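PDB 4GNX: putative uncharacterized protein from Ustilago maydis, which binds single-stranded DNA as part of replication protein A, probably through its OB-fold domains. Local coordinates for residues L177-K182 with L214-S219; P159-E164 with T183-P188. All blocks are in the same frame, centred on the assembly; numbering follows the deposited sequence.

Contact 1 (L177-K182 with L214-S219); sequences LTLWGK and LSMFSS. With nucleotides of chain G.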
loop_
_atom_site.group_PDB
_atom_site.type_symbol
_atom_site.label_atom_id
_atom_site.label_comp_id
_atom_site.label_asym_id
_atom_site.label_seq_id
_atom_site.Cartn_x
_atom_site.Cartn_y
_atom_site.Cartn_z
ATOM N N LEU C 177 -5.234 -2.293 -24.617
ATOM C CA LEU C 177 -6.227 -2.017 -23.586
ATOM C C LEU C 177 -7.141 -3.221 -23.385
ATOM O O LEU C 177 -7.690 -3.762 -24.349
ATOM C CB LEU C 177 -7.051 -0.783 -23.937
ATOM C CG LEU C 177 -8.048 -0.278 -22.875
ATOM C CD1 LEU C 177 -8.215 1.230 -23.004
ATOM C CD2 LEU C 177 -9.408 -0.970 -22.926
ATOM N N THR C 178 -7.315 -3.627 -22.131
ATOM C CA THR C 178 -8.184 -4.760 -21.805
ATOM C C THR C 178 -9.620 -4.321 -21.466
ATOM O O THR C 178 -9.814 -3.376 -20.696
ATOM C CB THR C 178 -7.583 -5.600 -20.651
ATOM O OG1 THR C 178 -6.454 -6.349 -21.130
ATOM C CG2 THR C 178 -8.601 -6.553 -20.063
ATOM N N LEU C 179 -10.606 -4.994 -22.062
ATOM C CA LEU C 179 -12.000 -4.904 -21.623
ATOM C C LEU C 179 -12.314 -6.109 -20.778
ATOM O O LEU C 179 -11.829 -7.203 -21.051
ATOM C CB LEU C 179 -12.978 -4.903 -22.798
ATOM C CG LEU C 179 -12.787 -3.930 -23.960
ATOM C CD1 LEU C 179 -13.916 -4.084 -24.963
ATOM C CD2 LEU C 179 -12.697 -2.496 -23.470
ATOM N N TRP C 180 -13.150 -5.917 -19.769
ATOM C CA TRP C 180 -13.574 -7.011 -18.925
ATOM C C TRP C 180 -15.036 -7.266 -19.087
ATOM O O TRP C 180 -15.753 -6.448 -19.665
ATOM C CB TRP C 180 -13.288 -6.684 -17.477
ATOM C CG TRP C 180 -11.849 -6.343 -17.174
ATOM C CD1 TRP C 180 -11.297 -5.081 -17.021
ATOM C CD2 TRP C 180 -10.735 -7.276 -16.937
ATOM N NE1 TRP C 180 -9.965 -5.164 -16.730
ATOM C CE2 TRP C 180 -9.564 -6.449 -16.660
ATOM C CE3 TRP C 180 -10.600 -8.664 -16.928
ATOM C CZ2 TRP C 180 -8.319 -7.001 -16.398
ATOM C CZ3 TRP C 180 -9.342 -9.207 -16.658
ATOM C CH2 TRP C 180 -8.230 -8.391 -16.404
ATOM N N GLY C 181 -15.482 -8.421 -18.588
ATOM C CA GLY C 181 -16.900 -8.727 -18.406
ATOM C C GLY C 181 -17.788 -8.636 -19.626
ATOM O O GLY C 181 -17.420 -9.057 -20.715
ATOM N N LYS C 182 -18.972 -8.077 -19.423
ATOM C CA LYS C 182 -20.016 -8.034 -20.442
ATOM C C LYS C 182 -19.630 -7.110 -21.590
ATOM O O LYS C 182 -19.932 -7.400 -22.742
ATOM C CB LYS C 182 -21.334 -7.577 -19.809
ATOM C CG LYS C 182 -22.561 -7.721 -20.684
ATOM C CD LYS C 182 -23.212 -9.072 -20.486
ATOM C CE LYS C 182 -24.545 -9.120 -21.215
ATOM N NZ LYS C 182 -25.114 -10.496 -21.278
ATOM N N LEU C 214 -3.084 -0.583 -20.763
ATOM C CA LEU C 214 -4.323 -0.066 -20.189
ATOM C C LEU C 214 -5.326 -1.143 -19.823
ATOM O O LEU C 214 -5.369 -2.212 -20.434
ATOM C CB LEU C 214 -4.974 0.937 -21.133
ATOM C CG LEU C 214 -4.114 2.144 -21.482
ATOM C CD1 LEU C 214 -4.778 2.974 -22.577
ATOM C CD2 LEU C 214 -3.808 2.981 -20.251
ATOM N N SER C 215 -6.124 -0.840 -18.810
ATOM C CA SER C 215 -7.191 -1.707 -18.364
ATOM C C SER C 215 -8.347 -0.868 -17.849
ATOM O O SER C 215 -8.138 0.218 -17.297
ATOM C CB SER C 215 -6.696 -2.627 -17.254
ATOM O OG SER C 215 -7.793 -3.190 -16.559
ATOM N N MET C 216 -9.562 -1.385 -18.010
ATOM C CA MET C 216 -10.752 -0.698 -17.514
ATOM C C MET C 216 -11.101 -1.043 -16.075
ATOM O O MET C 216 -10.829 -2.142 -15.602
ATOM C CB MET C 216 -11.947 -0.954 -18.427
ATOM C CG MET C 216 -11.796 -0.247 -19.763
ATOM S SD MET C 216 -13.321 0.420 -20.474
ATOM C CE MET C 216 -14.278 -1.089 -20.657
ATOM N N PHE C 217 -11.680 -0.068 -15.385
ATOM C CA PHE C 217 -12.360 -0.288 -14.117
ATOM C C PHE C 217 -13.875 -0.341 -14.310
ATOM O O PHE C 217 -14.404 0.155 -15.311
ATOM C CB PHE C 217 -12.034 0.840 -13.154
ATOM C CG PHE C 217 -10.698 0.710 -12.509
ATOM C CD1 PHE C 217 -9.903 1.829 -12.315
ATOM C CD2 PHE C 217 -10.234 -0.534 -12.086
ATOM C CE1 PHE C 217 -8.668 1.720 -11.706
ATOM C CE2 PHE C 217 -8.997 -0.653 -11.481
ATOM C CZ PHE C 217 -8.214 0.479 -11.285
ATOM N N SER C 218 -14.562 -0.936 -13.338
ATOM C CA SER C 218 -16.024 -0.954 -13.277
ATOM C C SER C 218 -16.587 0.392 -13.698
ATOM O O SER C 218 -17.552 0.475 -14.456
ATOM C CB SER C 218 -16.457 -1.272 -11.842
ATOM O OG SER C 218 -17.804 -0.916 -11.568
ATOM N N SER C 219 -15.929 1.436 -13.203
ATOM C CA SER C 219 -16.312 2.827 -13.372
ATOM C C SER C 219 -15.874 3.436 -14.691
ATOM O O SER C 219 -16.249 4.570 -14.988
ATOM C CB SER C 219 -15.684 3.638 -12.243
ATOM O OG SER C 219 -14.466 3.044 -11.824
ATOM P P DT G 6 -7.715 -4.882 -11.070
ATOM O OP1 DT G 6 -6.676 -4.617 -10.043
ATOM O OP2 DT G 6 -7.714 -4.090 -12.329
ATOM O "O5'" DT G 6 -7.647 -6.432 -11.438
ATOM C "C5'" DT G 6 -7.359 -7.425 -10.429
ATOM C "C4'" DT G 6 -8.018 -8.746 -10.761
ATOM O "O4'" DT G 6 -9.440 -8.572 -10.964
ATOM C "C3'" DT G 6 -7.483 -9.451 -12.007
ATOM O "O3'" DT G 6 -7.218 -10.823 -11.703
ATOM C "C2'" DT G 6 -8.581 -9.270 -13.042
ATOM C "C1'" DT G 6 -9.848 -9.087 -12.222
ATOM N N1 DT G 6 -10.818 -8.132 -12.809
ATOM C C2 DT G 6 -12.055 -8.592 -13.202
ATOM O O2 DT G 6 -12.398 -9.758 -13.099
ATOM N N3 DT G 6 -12.881 -7.630 -13.728
ATOM C C4 DT G 6 -12.602 -6.287 -13.894
ATOM O O4 DT G 6 -13.446 -5.543 -14.385
ATOM C C5 DT G 6 -11.289 -5.873 -13.454
ATOM C C7 DT G 6 -10.899 -4.435 -13.587
ATOM C C6 DT G 6 -10.475 -6.803 -12.942
ATOM P P DT G 7 -5.701 -11.304 -11.784
ATOM O OP1 DT G 7 -5.581 -12.650 -11.169
ATOM O OP2 DT G 7 -4.860 -10.189 -11.274
ATOM O "O5'" DT G 7 -5.502 -11.432 -13.360
ATOM C "C5'" DT G 7 -6.331 -12.317 -14.143
ATOM C "C4'" DT G 7 -5.856 -12.372 -15.578
ATOM O "O4'" DT G 7 -6.037 -11.088 -16.215
ATOM C "C3'" DT G 7 -4.384 -12.721 -15.777
ATOM O "O3'" DT G 7 -4.270 -13.460 -16.994
ATOM C "C2'" DT G 7 -3.719 -11.362 -15.900
ATOM C "C1'" DT G 7 -4.783 -10.555 -16.627
ATOM N N1 DT G 7 -4.807 -9.104 -16.356
ATOM C C2 DT G 7 -4.904 -8.261 -17.439
ATOM O O2 DT G 7 -4.927 -8.656 -18.590
ATOM N N3 DT G 7 -4.967 -6.927 -17.120
ATOM C C4 DT G 7 -4.961 -6.367 -15.857
ATOM O O4 DT G 7 -5.021 -5.149 -15.729
ATOM C C5 DT G 7 -4.863 -7.310 -14.768
ATOM C C7 DT G 7 -4.833 -6.794 -13.364
ATOM C C6 DT G 7 -4.801 -8.616 -15.067
ATOM P P DT G 5 -11.404 -6.458 -4.731
ATOM O OP1 DT G 5 -10.164 -7.104 -4.227
ATOM O OP2 DT G 5 -11.746 -5.087 -4.257
ATOM O "O5'" DT G 5 -11.232 -6.409 -6.320
ATOM C "C5'" DT G 5 -10.240 -5.549 -6.933
ATOM C "C4'" DT G 5 -10.384 -5.498 -8.440
ATOM O "O4'" DT G 5 -11.760 -5.245 -8.813
ATOM C "C3'" DT G 5 -9.570 -4.397 -9.126
ATOM O "O3'" DT G 5 -9.200 -4.790 -10.455
ATOM C "C2'" DT G 5 -10.562 -3.253 -9.220
ATOM C "C1'" DT G 5 -11.864 -3.991 -9.486
ATOM N N1 DT G 5 -13.083 -3.310 -9.000
ATOM C C2 DT G 5 -13.844 -2.619 -9.917
ATOM O O2 DT G 5 -13.549 -2.534 -11.099
ATOM N N3 DT G 5 -14.965 -2.018 -9.395
ATOM C C4 DT G 5 -15.394 -2.046 -8.080
ATOM O O4 DT G 5 -16.428 -1.463 -7.761
ATOM C C5 DT G 5 -14.549 -2.790 -7.173
ATOM C C7 DT G 5 -14.930 -2.871 -5.728
ATOM C C6 DT G 5 -13.450 -3.374 -7.671
#

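Contact 2 (P159-E164 with T183-P188); sequences PVQKRE and TAETFP. With nucleotides of chain G.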
loop_
_atom_site.group_PDB
_atom_site.type_symbol
_atom_site.label_atom_id
_atom_site.label_comp_id
_atom_site.label_asym_id
_atom_site.label_seq_id
_atom_site.Cartn_x
_atom_site.Cartn_y
_atom_site.Cartn_z
ATOM N N PRO C 159 -14.419 -17.385 -12.910
ATOM C CA PRO C 159 -14.101 -17.125 -14.329
ATOM C C PRO C 159 -14.241 -15.651 -14.708
ATOM O O PRO C 159 -15.042 -14.941 -14.096
ATOM C CB PRO C 159 -15.142 -17.960 -15.089
ATOM C CG PRO C 159 -15.573 -19.011 -14.134
ATOM C CD PRO C 159 -15.490 -18.392 -12.769
ATOM N N VAL C 160 -13.460 -15.197 -15.692
ATOM C CA VAL C 160 -13.540 -13.802 -16.156
ATOM C C VAL C 160 -13.430 -13.656 -17.675
ATOM O O VAL C 160 -12.505 -14.188 -18.292
ATOM C CB VAL C 160 -12.458 -12.898 -15.521
ATOM C CG1 VAL C 160 -12.857 -11.437 -15.664
ATOM C CG2 VAL C 160 -12.222 -13.234 -14.053
ATOM N N GLN C 161 -14.367 -12.917 -18.264
ATOM C CA GLN C 161 -14.286 -12.560 -19.688
ATOM C C GLN C 161 -13.323 -11.399 -19.911
ATOM O O GLN C 161 -13.343 -10.417 -19.172
ATOM C CB GLN C 161 -15.664 -12.203 -20.265
ATOM C CG GLN C 161 -16.450 -13.385 -20.823
ATOM C CD GLN C 161 -17.157 -14.208 -19.751
ATOM O OE1 GLN C 161 -17.552 -13.691 -18.699
ATOM N NE2 GLN C 161 -17.326 -15.500 -20.022
ATOM N N LYS C 162 -12.505 -11.506 -20.954
ATOM C CA LYS C 162 -11.444 -10.544 -21.201
ATOM C C LYS C 162 -11.269 -10.339 -22.702
ATOM O O LYS C 162 -11.419 -11.284 -23.463
ATOM C CB LYS C 162 -10.151 -11.082 -20.593
ATOM C CG LYS C 162 -9.048 -10.060 -20.470
ATOM C CD LYS C 162 -7.681 -10.675 -20.678
ATOM C CE LYS C 162 -6.752 -9.626 -21.259
ATOM N NZ LYS C 162 -5.359 -10.122 -21.378
ATOM N N ARG C 163 -10.963 -9.114 -23.125
ATOM C CA ARG C 163 -10.582 -8.866 -24.520
ATOM C C ARG C 163 -9.632 -7.674 -24.650
ATOM O O ARG C 163 -9.676 -6.750 -23.843
ATOM C CB ARG C 163 -11.812 -8.705 -25.424
ATOM C CG ARG C 163 -11.488 -8.196 -26.820
ATOM C CD ARG C 163 -12.706 -8.141 -27.724
ATOM N NE ARG C 163 -12.931 -9.433 -28.365
ATOM C CZ ARG C 163 -14.050 -10.135 -28.263
ATOM N NH1 ARG C 163 -15.074 -9.659 -27.560
ATOM N NH2 ARG C 163 -14.147 -11.308 -28.875
ATOM N N GLU C 164 -8.780 -7.710 -25.676
ATOM C CA GLU C 164 -7.755 -6.692 -25.873
ATOM C C GLU C 164 -7.921 -5.914 -27.163
ATOM O O GLU C 164 -8.148 -6.496 -28.217
ATOM C CB GLU C 164 -6.364 -7.315 -25.814
ATOM C CG GLU C 164 -5.951 -7.634 -24.392
ATOM C CD GLU C 164 -4.460 -7.789 -24.224
ATOM O OE1 GLU C 164 -3.717 -7.617 -25.216
ATOM O OE2 GLU C 164 -4.029 -8.077 -23.085
ATOM N N THR C 183 -18.963 -6.005 -21.265
ATOM C CA THR C 183 -18.459 -5.066 -22.273
ATOM C C THR C 183 -17.485 -5.768 -23.220
ATOM O O THR C 183 -17.393 -5.419 -24.400
ATOM C CB THR C 183 -17.745 -3.861 -21.624
ATOM O OG1 THR C 183 -18.336 -3.584 -20.348
ATOM C CG2 THR C 183 -17.842 -2.619 -22.506
ATOM N N ALA C 184 -16.769 -6.760 -22.689
ATOM C CA ALA C 184 -15.807 -7.533 -23.464
ATOM C C ALA C 184 -16.519 -8.409 -24.479
ATOM O O ALA C 184 -16.291 -8.273 -25.679
ATOM C CB ALA C 184 -14.922 -8.375 -22.553
ATOM N N GLU C 185 -17.383 -9.299 -23.999
ATOM C CA GLU C 185 -18.163 -10.169 -24.877
ATOM C C GLU C 185 -18.836 -9.412 -26.016
ATOM O O GLU C 185 -18.530 -9.637 -27.186
ATOM C CB GLU C 185 -19.224 -10.923 -24.081
ATOM C CG GLU C 185 -18.677 -11.667 -22.879
ATOM C CD GLU C 185 -19.765 -12.351 -22.079
ATOM O OE1 GLU C 185 -20.726 -12.859 -22.702
ATOM O OE2 GLU C 185 -19.660 -12.378 -20.831
ATOM N N THR C 186 -19.723 -8.492 -25.650
ATOM C CA THR C 186 -20.610 -7.816 -26.591
ATOM C C THR C 186 -19.898 -6.844 -27.518
ATOM O O THR C 186 -20.544 -6.115 -28.270
ATOM C CB THR C 186 -21.716 -7.041 -25.847
ATOM O OG1 THR C 186 -21.118 -6.184 -24.866
ATOM C CG2 THR C 186 -22.690 -8.002 -25.164
ATOM N N PHE C 187 -18.572 -6.837 -27.476
ATOM C CA PHE C 187 -17.817 -5.792 -28.158
ATOM C C PHE C 187 -18.077 -5.673 -29.662
ATOM O O PHE C 187 -18.310 -4.561 -30.153
ATOM C CB PHE C 187 -16.316 -5.883 -27.879
ATOM C CG PHE C 187 -15.534 -4.728 -28.437
ATOM C CD1 PHE C 187 -15.864 -3.416 -28.094
ATOM C CD2 PHE C 187 -14.473 -4.944 -29.309
ATOM C CE1 PHE C 187 -15.144 -2.348 -28.605
ATOM C CE2 PHE C 187 -13.752 -3.876 -29.830
ATOM C CZ PHE C 187 -14.084 -2.579 -29.474
ATOM N N PRO C 188 -18.026 -6.802 -30.399
ATOM C CA PRO C 188 -18.307 -6.688 -31.839
ATOM C C PRO C 188 -19.782 -6.420 -32.209
ATOM O O PRO C 188 -20.058 -6.073 -33.350
ATOM C CB PRO C 188 -17.800 -8.011 -32.419
ATOM C CG PRO C 188 -17.632 -8.935 -31.263
ATOM C CD PRO C 188 -17.453 -8.114 -30.032
ATOM P P DT G 6 -7.715 -4.882 -11.070
ATOM O OP1 DT G 6 -6.676 -4.617 -10.043
ATOM O OP2 DT G 6 -7.714 -4.090 -12.329
ATOM O "O5'" DT G 6 -7.647 -6.432 -11.438
ATOM C "C5'" DT G 6 -7.359 -7.425 -10.429
ATOM C "C4'" DT G 6 -8.018 -8.746 -10.761
ATOM O "O4'" DT G 6 -9.440 -8.572 -10.964
ATOM C "C3'" DT G 6 -7.483 -9.451 -12.007
ATOM O "O3'" DT G 6 -7.218 -10.823 -11.703
ATOM C "C2'" DT G 6 -8.581 -9.270 -13.042
ATOM C "C1'" DT G 6 -9.848 -9.087 -12.222
ATOM N N1 DT G 6 -10.818 -8.132 -12.809
ATOM C C2 DT G 6 -12.055 -8.592 -13.202
ATOM O O2 DT G 6 -12.398 -9.758 -13.099
ATOM N N3 DT G 6 -12.881 -7.630 -13.728
ATOM C C4 DT G 6 -12.602 -6.287 -13.894
ATOM O O4 DT G 6 -13.446 -5.543 -14.385
ATOM C C5 DT G 6 -11.289 -5.873 -13.454
ATOM C C7 DT G 6 -10.899 -4.435 -13.587
ATOM C C6 DT G 6 -10.475 -6.803 -12.942
#

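Contact 1 (L177-K182 with L214-S219)
The Trp180 indole lies between Thr178 and the DNA. Thr178 CG2 sits over its centre, 3.5 Å above the ring plane, and the thymine of DT6 of chain G lies over the opposite face, its C5 offset toward the rim. At the edge, Trp180 NE1 donates to Ser215 OG at 2.9 Å, nearly straight (163°) and almost in the ring plane, which fixes the rotation of the indole. Ser215 OG is anti to its backbone N (chi1 163°), where it receives this N-H. DT7 of chain G adjoins the far end of the ring, its N3 3.4 Å from Trp180 CZ2, and Ser218 N donates to O2 of DT5 of chain G at 2.9 Å.

Behind this shell, strands 174-180 and 213-217 run parallel. Thr178 N donates to Leu214 O at 2.9 Å from above the carbonyl plane, whereas Met216 N reaches Thr178 O only weakly (3.4 Å) as the strands diverge. Thr178 OG1 bonds to Ala265 O, leaving its methyl for the indole. On the other face, Leu177 CG meets Leu214 CB at 3.7 Å, and Met216, bent at chi2 and chi3, brings CE against Leu179 CD2. With its N-H spent on serine, the tryptophan meets thymine through its ring face, consistent with DNA binding that depends little on sequence.

Contact 2 (P159-E164 with T183-P188)
Arg163 packs its CB against Ala184 CB at 4.2 Å and carries its CD obliquely past Phe187 CD2 at 4.0 Å. The contact joins a strand of the OB-fold barrel, 159-168, to the short helix 181-185 and the turn after it. A long residue suits the place: CG stands anti to the backbone N (chi1 169°), and a bend at chi3 (-86°) swings the guanidinium round to the end of the helix, its plane 28° from the Phe187 ring. There NE bonds to Gly146 O, while NH1 makes weak bonds to Ala184 O and Glu185 O, carbonyls whose partial negative charge probably favours a cation. Ala184 is small enough to let the helix come close to the strand. Phe187 packs on Leu179 and meets Tyr145 edge-to-face.

Two residues earlier on the strand, Gln161 crosses Glu185 obliquely, methylene to methylene, with Gln161 CG 3.5 Å from Glu185 CG. The oxygens Gln161 OE1 and Glu185 OE2, 3.3 Å apart, are two acceptors and form no bond. Away from the helix, Val160 CG1 approaches O2 of DT6 of chain G, and Lys162 NZ forms a salt bridge with Glu164 OE2 (3.0 Å), meeting it from above the carboxylate plane. Ala184 O, in the guanidinium plane at 2.6 Å from Arg163 NH1, also accepts Phe187 N at 3.2 Å.

Overall arrangement
Both contacts belong to one OB domain, their centres about 9 Å apart: strands 159-168 and 174-180 are neighbours in one sheet, and each contact includes part of helix 181-185. Contact 1 joins two parallel strands, and all its touching residues are buried in the complex with DNA; an indole face against thymine and an indole N-H to serine hydroxyl bond lie on the DNA side, leucine and methionine on the other. Contact 2, partly buried, sets a strand against a helix end, where Arg163, Gln161 and Glu185 add charged and amide ends to an apolar base of Ala184 and Phe187. Probable backbone bonds from Leu179 N to Arg163 O and Gly181 N to Gln161 O tie the two together. DT6 of chain G touches both, through Trp180 and Val160.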